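Lovastatin nonaketide synthase, polyketide synthase component (Aspergillus terreus, PDB 7CPX) builds the nonaketide dihydromonacolin L from nine malonyl-CoA units with NADPH and S-adenosylmethionine, as the polyketide synthase component of lovastatin biosynthesis. Local coordinates at residues A1836-Q1841 against N1912-H1917; Y1849-A1854 against P2110-A2115; T1870-F1875 against W2131-D2136. The protein carries 2 engineered substitutions. All coordinates share one frame; numbering follows the deposited sequence.

Contact 1: residues A1836-Q1841 against N1912-H1917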
loop_
_atom_site.group_PDB
_atom_site.type_symbol
_atom_site.label_atom_id
_atom_site.label_comp_id
_atom_site.label_asym_id
_atom_site.label_seq_id
_atom_site.Cartn_x
_atom_site.Cartn_y
_atom_site.Cartn_z
ATOM N N ALA A 1836 38.063 -26.629 33.656
ATOM C CA ALA A 1836 38.222 -25.258 33.204
ATOM C C ALA A 1836 36.893 -24.527 33.314
ATOM O O ALA A 1836 35.866 -25.071 32.889
ATOM C CB ALA A 1836 38.719 -25.218 31.757
ATOM N N PRO A 1837 36.857 -23.316 33.872
ATOM C CA PRO A 1837 35.575 -22.602 33.981
ATOM C C PRO A 1837 34.941 -22.390 32.616
ATOM O O PRO A 1837 35.523 -21.760 31.729
ATOM C CB PRO A 1837 35.964 -21.274 34.640
ATOM C CG PRO A 1837 37.233 -21.558 35.350
ATOM C CD PRO A 1837 37.951 -22.571 34.517
ATOM N N VAL A 1838 33.735 -22.925 32.454
ATOM C CA VAL A 1838 32.954 -22.772 31.234
ATOM C C VAL A 1838 31.573 -22.273 31.625
ATOM O O VAL A 1838 30.855 -22.949 32.373
ATOM C CB VAL A 1838 32.852 -24.085 30.445
ATOM C CG1 VAL A 1838 31.863 -23.940 29.307
ATOM C CG2 VAL A 1838 34.215 -24.483 29.916
ATOM N N ALA A 1839 31.197 -21.109 31.110
ATOM C CA ALA A 1839 29.925 -20.482 31.433
ATOM C C ALA A 1839 28.920 -20.705 30.314
ATOM O O ALA A 1839 29.239 -20.559 29.131
ATOM C CB ALA A 1839 30.110 -18.985 31.671
ATOM N N LEU A 1840 27.699 -21.063 30.699
ATOM C CA LEU A 1840 26.595 -21.207 29.754
ATOM C C LEU A 1840 26.023 -19.818 29.521
ATOM O O LEU A 1840 24.999 -19.432 30.086
ATOM C CB LEU A 1840 25.553 -22.179 30.294
ATOM C CG LEU A 1840 24.369 -22.537 29.396
ATOM C CD1 LEU A 1840 24.747 -22.537 27.928
ATOM C CD2 LEU A 1840 23.842 -23.900 29.796
ATOM N N GLN A 1841 26.704 -19.056 28.672
ATOM C CA GLN A 1841 26.430 -17.641 28.498
ATOM C C GLN A 1841 25.335 -17.421 27.464
ATOM O O GLN A 1841 25.278 -18.106 26.439
ATOM C CB GLN A 1841 27.701 -16.910 28.064
ATOM C CG GLN A 1841 27.561 -15.402 27.962
ATOM C CD GLN A 1841 27.402 -14.739 29.313
ATOM O OE1 GLN A 1841 26.286 -14.522 29.785
ATOM N NE2 GLN A 1841 28.522 -14.412 29.946
ATOM N N ASN A 1912 27.178 -18.726 36.099
ATOM C CA ASN A 1912 26.528 -19.915 35.554
ATOM C C ASN A 1912 27.533 -20.776 34.793
ATOM O O ASN A 1912 27.373 -21.075 33.609
ATOM C CB ASN A 1912 25.358 -19.532 34.649
ATOM C CG ASN A 1912 24.526 -20.727 34.237
ATOM O OD1 ASN A 1912 24.520 -21.757 34.912
ATOM N ND2 ASN A 1912 23.819 -20.600 33.121
ATOM N N ALA A 1913 28.585 -21.173 35.499
ATOM C CA ALA A 1913 29.703 -21.874 34.892
ATOM C C ALA A 1913 29.943 -23.210 35.575
ATOM O O ALA A 1913 29.590 -23.407 36.742
ATOM C CB ALA A 1913 30.980 -21.031 34.955
ATOM N N SER A 1914 30.552 -24.131 34.824
ATOM C CA SER A 1914 30.940 -25.415 35.394
ATOM C C SER A 1914 31.798 -25.218 36.633
ATOM O O SER A 1914 31.719 -25.998 37.587
ATOM C CB SER A 1914 31.692 -26.242 34.351
ATOM O OG SER A 1914 32.896 -25.599 33.973
ATOM N N ILE A 1915 32.629 -24.179 36.632
ATOM C CA ILE A 1915 33.446 -23.813 37.780
ATOM C C ILE A 1915 33.183 -22.349 38.098
ATOM O O ILE A 1915 33.262 -21.492 37.212
ATOM C CB ILE A 1915 34.944 -24.059 37.520
ATOM C CG1 ILE A 1915 35.165 -25.523 37.133
ATOM C CG2 ILE A 1915 35.761 -23.703 38.753
ATOM C CD1 ILE A 1915 36.602 -25.879 36.833
ATOM N N VAL A 1916 32.873 -22.071 39.359
ATOM C CA VAL A 1916 32.527 -20.733 39.820
ATOM C C VAL A 1916 33.487 -20.337 40.930
ATOM O O VAL A 1916 34.027 -21.187 41.641
ATOM C CB VAL A 1916 31.065 -20.672 40.314
ATOM C CG1 VAL A 1916 30.834 -19.436 41.174
ATOM C CG2 VAL A 1916 30.113 -20.691 39.133
ATOM N N HIS A 1917 33.694 -19.032 41.076
ATOM C CA HIS A 1917 34.475 -18.465 42.172
ATOM C C HIS A 1917 33.568 -17.477 42.897
ATOM O O HIS A 1917 33.378 -16.346 42.437
ATOM C CB HIS A 1917 35.743 -17.800 41.651
ATOM C CG HIS A 1917 36.535 -18.666 40.724
ATOM N ND1 HIS A 1917 37.276 -19.743 41.160
ATOM C CD2 HIS A 1917 36.696 -18.620 39.379
ATOM C CE1 HIS A 1917 37.863 -20.319 40.126
ATOM N NE2 HIS A 1917 37.526 -19.658 39.034
#
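Ala1839 and Ala1913 sit opposite one another as a non-hydrogen-bonded antiparallel pair, a single beta bridge in a beta-rich part of what is probably the inactive enoylreductase-like region, a medium-chain reductase fold. Their CA atoms lie 3.7 Å apart. The bonds fall on either side of them: Ser1914 N donates to Val1838 O at 2.7 Å, and Leu1840 N donates to Asn1912 O at 2.9 Å in a nearly straight bond (164°). Where a regular ladder would continue, Ser1914 substitutes a side chain. Its OG, placed between the backbone N and the carbonyl carbon (chi1 63°), accepts from Val1838 N at 3.2 Å. The same hydroxyl is also hydrogen-bonded to Ser1833 O, so one buried oxygen ties two points of the incoming chain.

Beyond the bridge the pairing gives way to apolar contact. Pro1837 lays its ring obliquely against Ile1915, while the CD1 tip of that isoleucine reaches back to Ala1836. At the other end the Asn1912 amide flanks Leu1840, its OD1 held by Ser1876. Further out, strand 1849-1853 covers the far edge of 1838-1842, and strand 1869-1883 pairs with the Ser1914 side. His1917 is anchored through ND1 to Thr1870 OG1 on strand 1869-1883. Its NE2 comes within 4.2 Å of Pro1837 CG.

Contact 2: residues Y1849-A1854 against P2110-A2115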
loop_
_atom_site.group_PDB
_atom_site.type_symbol
_atom_site.label_atom_id
_atom_site.label_comp_id
_atom_site.label_asym_id
_atom_site.label_seq_id
_atom_site.Cartn_x
_atom_site.Cartn_y
_atom_site.Cartn_z
ATOM N N TYR A 1849 21.591 -19.634 24.004
ATOM C CA TYR A 1849 22.655 -19.874 24.964
ATOM C C TYR A 1849 23.759 -20.703 24.320
ATOM O O TYR A 1849 23.504 -21.532 23.443
ATOM C CB TYR A 1849 22.129 -20.602 26.204
ATOM C CG TYR A 1849 21.136 -19.804 27.015
ATOM C CD1 TYR A 1849 21.562 -18.954 28.023
ATOM C CD2 TYR A 1849 19.775 -19.904 26.775
ATOM C CE1 TYR A 1849 20.662 -18.224 28.769
ATOM C CE2 TYR A 1849 18.865 -19.177 27.516
ATOM C CZ TYR A 1849 19.314 -18.339 28.512
ATOM O OH TYR A 1849 18.411 -17.612 29.254
ATOM N N PHE A 1850 24.991 -20.472 24.767
ATOM C CA PHE A 1850 26.136 -21.210 24.260
ATOM C C PHE A 1850 27.177 -21.336 25.360
ATOM O O PHE A 1850 27.281 -20.477 26.238
ATOM C CB PHE A 1850 26.753 -20.527 23.034
ATOM C CG PHE A 1850 27.063 -19.071 23.245
ATOM C CD1 PHE A 1850 28.112 -18.680 24.058
ATOM C CD2 PHE A 1850 26.309 -18.094 22.623
ATOM C CE1 PHE A 1850 28.398 -17.347 24.253
ATOM C CE2 PHE A 1850 26.591 -16.759 22.810
ATOM C CZ PHE A 1850 27.638 -16.382 23.627
ATOM N N LEU A 1851 27.958 -22.408 25.294
ATOM C CA LEU A 1851 29.075 -22.585 26.208
ATOM C C LEU A 1851 30.227 -21.690 25.777
ATOM O O LEU A 1851 30.586 -21.655 24.595
ATOM C CB LEU A 1851 29.517 -24.047 26.231
ATOM C CG LEU A 1851 28.461 -25.056 26.678
ATOM C CD1 LEU A 1851 28.956 -26.480 26.479
ATOM C CD2 LEU A 1851 28.087 -24.821 28.129
ATOM N N GLU A 1852 30.808 -20.968 26.732
ATOM C CA GLU A 1852 31.947 -20.110 26.450
ATOM C C GLU A 1852 32.963 -20.244 27.572
ATOM O O GLU A 1852 32.644 -20.681 28.678
ATOM C CB GLU A 1852 31.532 -18.642 26.285
ATOM C CG GLU A 1852 31.015 -17.986 27.556
ATOM C CD GLU A 1852 30.784 -16.499 27.384
ATOM O OE1 GLU A 1852 30.871 -16.013 26.238
ATOM O OE2 GLU A 1852 30.521 -15.814 28.396
ATOM N N SER A 1853 34.203 -19.875 27.271
ATOM C CA SER A 1853 35.256 -19.940 28.274
ATOM C C SER A 1853 35.031 -18.868 29.331
ATOM O O SER A 1853 34.896 -17.682 29.013
ATOM C CB SER A 1853 36.624 -19.765 27.621
ATOM O OG SER A 1853 37.656 -19.836 28.589
ATOM N N ALA A 1854 34.994 -19.287 30.595
ATOM C CA ALA A 1854 34.778 -18.390 31.721
ATOM C C ALA A 1854 36.059 -18.121 32.499
ATOM O O ALA A 1854 35.998 -17.632 33.632
ATOM C CB ALA A 1854 33.711 -18.965 32.652
ATOM N N PRO A 2110 21.536 -31.858 30.111
ATOM C CA PRO A 2110 22.952 -31.481 30.052
ATOM C C PRO A 2110 23.138 -30.073 29.509
ATOM O O PRO A 2110 22.321 -29.566 28.737
ATOM C CB PRO A 2110 23.562 -32.527 29.113
ATOM C CG PRO A 2110 22.630 -33.677 29.165
ATOM C CD PRO A 2110 21.268 -33.082 29.339
ATOM N N CYS A 2111 24.237 -29.442 29.929
ATOM C CA CYS A 2111 24.537 -28.092 29.465
ATOM C C CYS A 2111 24.585 -28.031 27.945
ATOM O O CYS A 2111 24.121 -27.059 27.339
ATOM C CB CYS A 2111 25.865 -27.620 30.058
ATOM S SG CYS A 2111 27.297 -28.583 29.524
ATOM N N THR A 2112 25.148 -29.061 27.311
ATOM C CA THR A 2112 25.204 -29.086 25.854
ATOM C C THR A 2112 23.803 -29.081 25.257
ATOM O O THR A 2112 23.516 -28.327 24.319
ATOM C CB THR A 2112 25.982 -30.314 25.382
ATOM O OG1 THR A 2112 25.353 -31.504 25.875
ATOM C CG2 THR A 2112 27.416 -30.259 25.879
ATOM N N GLN A 2113 22.910 -29.913 25.796
ATOM C CA GLN A 2113 21.549 -29.967 25.273
ATOM C C GLN A 2113 20.834 -28.637 25.468
ATOM O O GLN A 2113 20.127 -28.167 24.570
ATOM C CB GLN A 2113 20.770 -31.098 25.949
ATOM C CG GLN A 2113 19.410 -31.362 25.320
ATOM C CD GLN A 2113 18.675 -32.518 25.968
ATOM O OE1 GLN A 2113 19.106 -33.049 26.990
ATOM N NE2 GLN A 2113 17.558 -32.917 25.373
ATOM N N PHE A 2114 21.004 -28.017 26.638
ATOM C CA PHE A 2114 20.378 -26.722 26.881
ATOM C C PHE A 2114 20.887 -25.683 25.892
ATOM O O PHE A 2114 20.100 -24.973 25.257
ATOM C CB PHE A 2114 20.645 -26.275 28.319
ATOM C CG PHE A 2114 19.912 -25.023 28.713
ATOM C CD1 PHE A 2114 20.469 -23.776 28.488
ATOM C CD2 PHE A 2114 18.667 -25.093 29.311
ATOM C CE1 PHE A 2114 19.799 -22.625 28.851
ATOM C CE2 PHE A 2114 17.991 -23.947 29.676
ATOM C CZ PHE A 2114 18.556 -22.710 29.444
ATOM N N ALA A 2115 22.208 -25.595 25.731
ATOM C CA ALA A 2115 22.771 -24.623 24.802
ATOM C C ALA A 2115 22.283 -24.878 23.384
ATOM O O ALA A 2115 22.075 -23.935 22.611
ATOM C CB ALA A 2115 24.298 -24.668 24.859
#
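The Tyr1849 ring carries Phe2114 CE1 over one face, 3.4 Å above the plane and displaced toward the rim, where CD2 is the closest carbon. The two rings are neither stacked nor perpendicular: their planes stand at 54° and their centroids are 5.1 Å apart. Phe2114 CG is anti to the backbone N (chi1 -174°), and the end of its ring comes to the strand. The Phe1850 ring has Glu1852 CB at its edge, in plane, and takes a cation-pi contact from Arg2143.

Leu1851 meets the helix about one turn before Phe2114, with both methyls. Its CD1 lies 4.1 Å from Thr2112 CG2, and CD2 approaches the CB and SG of Cys2111. Between these two groups Ala2115 CB lies 3.5 Å from Tyr1849 O and also touches Phe1850 CA. Leu1840, from the neighbouring strand, extends the apolar patch around Phe2114.

The axes of strand 1849-1853 and helix 2111-2115 approach to 7.5 Å at 134°. This is a short helix packed on a two-stranded antiparallel sheet, 1838-1842 with 1849-1853, and it joins chain parts some 250 residues apart within what is probably the enoylreductase-like region.

Contact 3: residues T1870-F1875 against W2131-D2136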
loop_
_atom_site.group_PDB
_atom_site.type_symbol
_atom_site.label_atom_id
_atom_site.label_comp_id
_atom_site.label_asym_id
_atom_site.label_seq_id
_atom_site.Cartn_x
_atom_site.Cartn_y
_atom_site.Cartn_z
ATOM N N THR A 1870 35.972 -21.918 45.318
ATOM C CA THR A 1870 35.866 -22.471 43.974
ATOM C C THR A 1870 34.895 -23.644 44.023
ATOM O O THR A 1870 35.145 -24.641 44.709
ATOM C CB THR A 1870 37.232 -22.909 43.452
ATOM O OG1 THR A 1870 38.113 -21.781 43.411
ATOM C CG2 THR A 1870 37.104 -23.503 42.056
ATOM N N ILE A 1871 33.793 -23.521 43.294
ATOM C CA ILE A 1871 32.745 -24.531 43.254
ATOM C C ILE A 1871 32.782 -25.179 41.878
ATOM O O ILE A 1871 32.549 -24.516 40.864
ATOM C CB ILE A 1871 31.366 -23.925 43.543
ATOM C CG1 ILE A 1871 31.388 -23.162 44.868
ATOM C CG2 ILE A 1871 30.310 -25.020 43.575
ATOM C CD1 ILE A 1871 30.104 -22.428 45.167
ATOM N N TYR A 1872 33.076 -26.473 41.842
ATOM C CA TYR A 1872 32.994 -27.256 40.613
ATOM C C TYR A 1872 31.545 -27.697 40.461
ATOM O O TYR A 1872 31.088 -28.618 41.141
ATOM C CB TYR A 1872 33.947 -28.441 40.668
ATOM C CG TYR A 1872 35.382 -28.051 40.938
ATOM C CD1 TYR A 1872 35.829 -27.826 42.231
ATOM C CD2 TYR A 1872 36.290 -27.906 39.898
ATOM C CE1 TYR A 1872 37.138 -27.469 42.484
ATOM C CE2 TYR A 1872 37.601 -27.550 40.141
ATOM C CZ TYR A 1872 38.020 -27.332 41.436
ATOM O OH TYR A 1872 39.326 -26.976 41.686
ATOM N N VAL A 1873 30.821 -27.032 39.571
ATOM C CA VAL A 1873 29.371 -27.158 39.510
ATOM C C VAL A 1873 28.995 -28.451 38.802
ATOM O O VAL A 1873 29.459 -28.724 37.688
ATOM C CB VAL A 1873 28.754 -25.943 38.803
ATOM C CG1 VAL A 1873 27.244 -26.049 38.788
ATOM C CG2 VAL A 1873 29.187 -24.659 39.484
ATOM N N HIS A 1874 28.150 -29.250 39.451
ATOM C CA HIS A 1874 27.527 -30.407 38.825
ATOM C C HIS A 1874 26.177 -30.049 38.224
ATOM O O HIS A 1874 25.845 -30.502 37.124
ATOM C CB HIS A 1874 27.344 -31.530 39.849
ATOM C CG HIS A 1874 28.628 -32.116 40.345
ATOM N ND1 HIS A 1874 29.719 -31.345 40.680
ATOM C CD2 HIS A 1874 28.991 -33.400 40.570
ATOM C CE1 HIS A 1874 30.702 -32.130 41.082
ATOM N NE2 HIS A 1874 30.287 -33.381 41.024
ATOM N N PHE A 1875 25.397 -29.238 38.935
ATOM C CA PHE A 1875 24.083 -28.813 38.482
ATOM C C PHE A 1875 23.912 -27.329 38.769
ATOM O O PHE A 1875 24.464 -26.802 39.738
ATOM C CB PHE A 1875 22.971 -29.615 39.163
ATOM C CG PHE A 1875 23.096 -31.098 38.977
ATOM C CD1 PHE A 1875 22.528 -31.722 37.882
ATOM C CD2 PHE A 1875 23.785 -31.868 39.896
ATOM C CE1 PHE A 1875 22.642 -33.086 37.706
ATOM C CE2 PHE A 1875 23.905 -33.231 39.727
ATOM C CZ PHE A 1875 23.333 -33.842 38.630
ATOM N N TRP A 2131 25.934 -30.192 34.626
ATOM C CA TRP A 2131 27.268 -29.939 34.105
ATOM C C TRP A 2131 28.080 -31.228 34.094
ATOM O O TRP A 2131 28.201 -31.878 35.139
ATOM C CB TRP A 2131 27.972 -28.887 34.945
ATOM C CG TRP A 2131 27.453 -27.510 34.720
ATOM C CD1 TRP A 2131 26.561 -26.836 35.494
ATOM C CD2 TRP A 2131 27.790 -26.634 33.640
ATOM N NE1 TRP A 2131 26.322 -25.591 34.968
ATOM C CE2 TRP A 2131 27.066 -25.442 33.828
ATOM C CE3 TRP A 2131 28.635 -26.741 32.533
ATOM C CZ2 TRP A 2131 27.161 -24.366 32.951
ATOM C CZ3 TRP A 2131 28.729 -25.672 31.665
ATOM C CH2 TRP A 2131 27.996 -24.501 31.879
ATOM N N PRO A 2132 28.650 -31.633 32.959
ATOM C CA PRO A 2132 29.488 -32.837 32.955
ATOM C C PRO A 2132 30.686 -32.669 33.876
ATOM O O PRO A 2132 31.245 -31.579 34.008
ATOM C CB PRO A 2132 29.911 -32.971 31.488
ATOM C CG PRO A 2132 29.785 -31.601 30.929
ATOM C CD PRO A 2132 28.627 -30.979 31.640
ATOM N N ARG A 2133 31.078 -33.771 34.518
ATOM C CA ARG A 2133 32.160 -33.753 35.491
ATOM C C ARG A 2133 33.398 -34.515 35.051
ATOM O O ARG A 2133 34.485 -34.236 35.564
ATOM C CB ARG A 2133 31.676 -34.331 36.828
ATOM C CG ARG A 2133 30.568 -33.524 37.486
ATOM C CD ARG A 2133 30.940 -32.054 37.584
ATOM N NE ARG A 2133 32.329 -31.885 37.992
ATOM C CZ ARG A 2133 33.014 -30.756 37.875
ATOM N NH1 ARG A 2133 32.459 -29.658 37.391
ATOM N NH2 ARG A 2133 34.291 -30.733 38.246
ATOM N N GLU A 2134 33.268 -35.458 34.125
ATOM C CA GLU A 2134 34.415 -36.191 33.613
ATOM C C GLU A 2134 34.975 -35.475 32.392
ATOM O O GLU A 2134 34.223 -34.941 31.572
ATOM C CB GLU A 2134 34.026 -37.625 33.255
ATOM C CG GLU A 2134 33.419 -38.404 34.411
ATOM C CD GLU A 2134 34.367 -38.540 35.588
ATOM O OE1 GLU A 2134 35.582 -38.311 35.407
ATOM O OE2 GLU A 2134 33.896 -38.874 36.696
ATOM N N SER A 2135 36.305 -35.465 32.282
ATOM C CA SER A 2135 36.950 -34.764 31.177
ATOM C C SER A 2135 36.381 -35.210 29.838
ATOM O O SER A 2135 36.126 -34.383 28.954
ATOM C CB SER A 2135 38.460 -34.995 31.221
ATOM O OG SER A 2135 38.767 -36.374 31.121
ATOM N N ASP A 2136 36.170 -36.517 29.668
ATOM C CA ASP A 2136 35.558 -37.004 28.438
ATOM C C ASP A 2136 34.153 -36.445 28.271
ATOM O O ASP A 2136 33.766 -36.026 27.173
ATOM C CB ASP A 2136 35.530 -38.532 28.437
ATOM C CG ASP A 2136 36.912 -39.141 28.550
ATOM O OD1 ASP A 2136 37.880 -38.517 28.066
ATOM O OD2 ASP A 2136 37.033 -40.243 29.126
#
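His1874 and Arg2133 meet face against chain: the CD of the arginine stands 3.4 Å from the centroid of the imidazole, only 11° off the ring normal, a CH-pi contact. The arginine chain bends at chi2 (-51°) and again at chi3, which takes CD and then NE across the ring, and the guanidinium plane ends nearly parallel to the imidazole (12°).

The polar atoms are shared out among backbone carbonyls. Arg2133 NH1 donates to Val1873 O at 3.2 Å, arriving from above the carbonyl plane rather than within it. NH2 lies against the Tyr1872 side chain, 3.4 Å from its CB, and has a weak bond to Ser1834 O. His1874 ND1 acts as a donor too: it binds Tyr1872 O at 3.1 Å, with that oxygen in the plane of the imidazole, and this bond fixes the rotation of the ring that Arg2133 covers. His1874 O accepts from Trp2131 N, although the modelled length is too short to be taken literally. This bond falls at a classic beta bulge, where His1874 and Phe1875 both face Gln1893.

The Trp2131 indole packs on Val1873. Val1873 CG1 rests 3.5 Å from Trp2131 CD1, and Trp2131 NE1 is hydrogen-bonded to Ser1876 OG.

Three successive carbonyls, of Tyr1872, Val1873 and His1874, are thus approached by donors, the last at a doubtful length. The guanidinium is bonded to Val1873 O and, weakly, to Ser1834 O, and lies against the Tyr1872 side chain; its positive charge so close to the imidazole would probably disfavour protonation of His1874.

Segment 1912-1917 is shared ground between contacts 1 and 3: it bridges to 1836-1841 in contact 1 and pairs with 1870-1875 of contact 3, Val1916 O lying 2.9 Å from Ile1871 N. Contact 2 joins contact 1 through a second pairing, with Ala1839 N 2.9 Å from Glu1852 O. The centre of contact 1 is about 9 Å from each of the other two centres, which are themselves about 13 Å apart. Trp2131 spans that gap: its CZ3 lies 3.7 Å from Leu1851 CD2, and its six-membered ring also nears Cys2111 and Val1838. All three contacts lie away from the annotated catalytic residues and the NADP pocket.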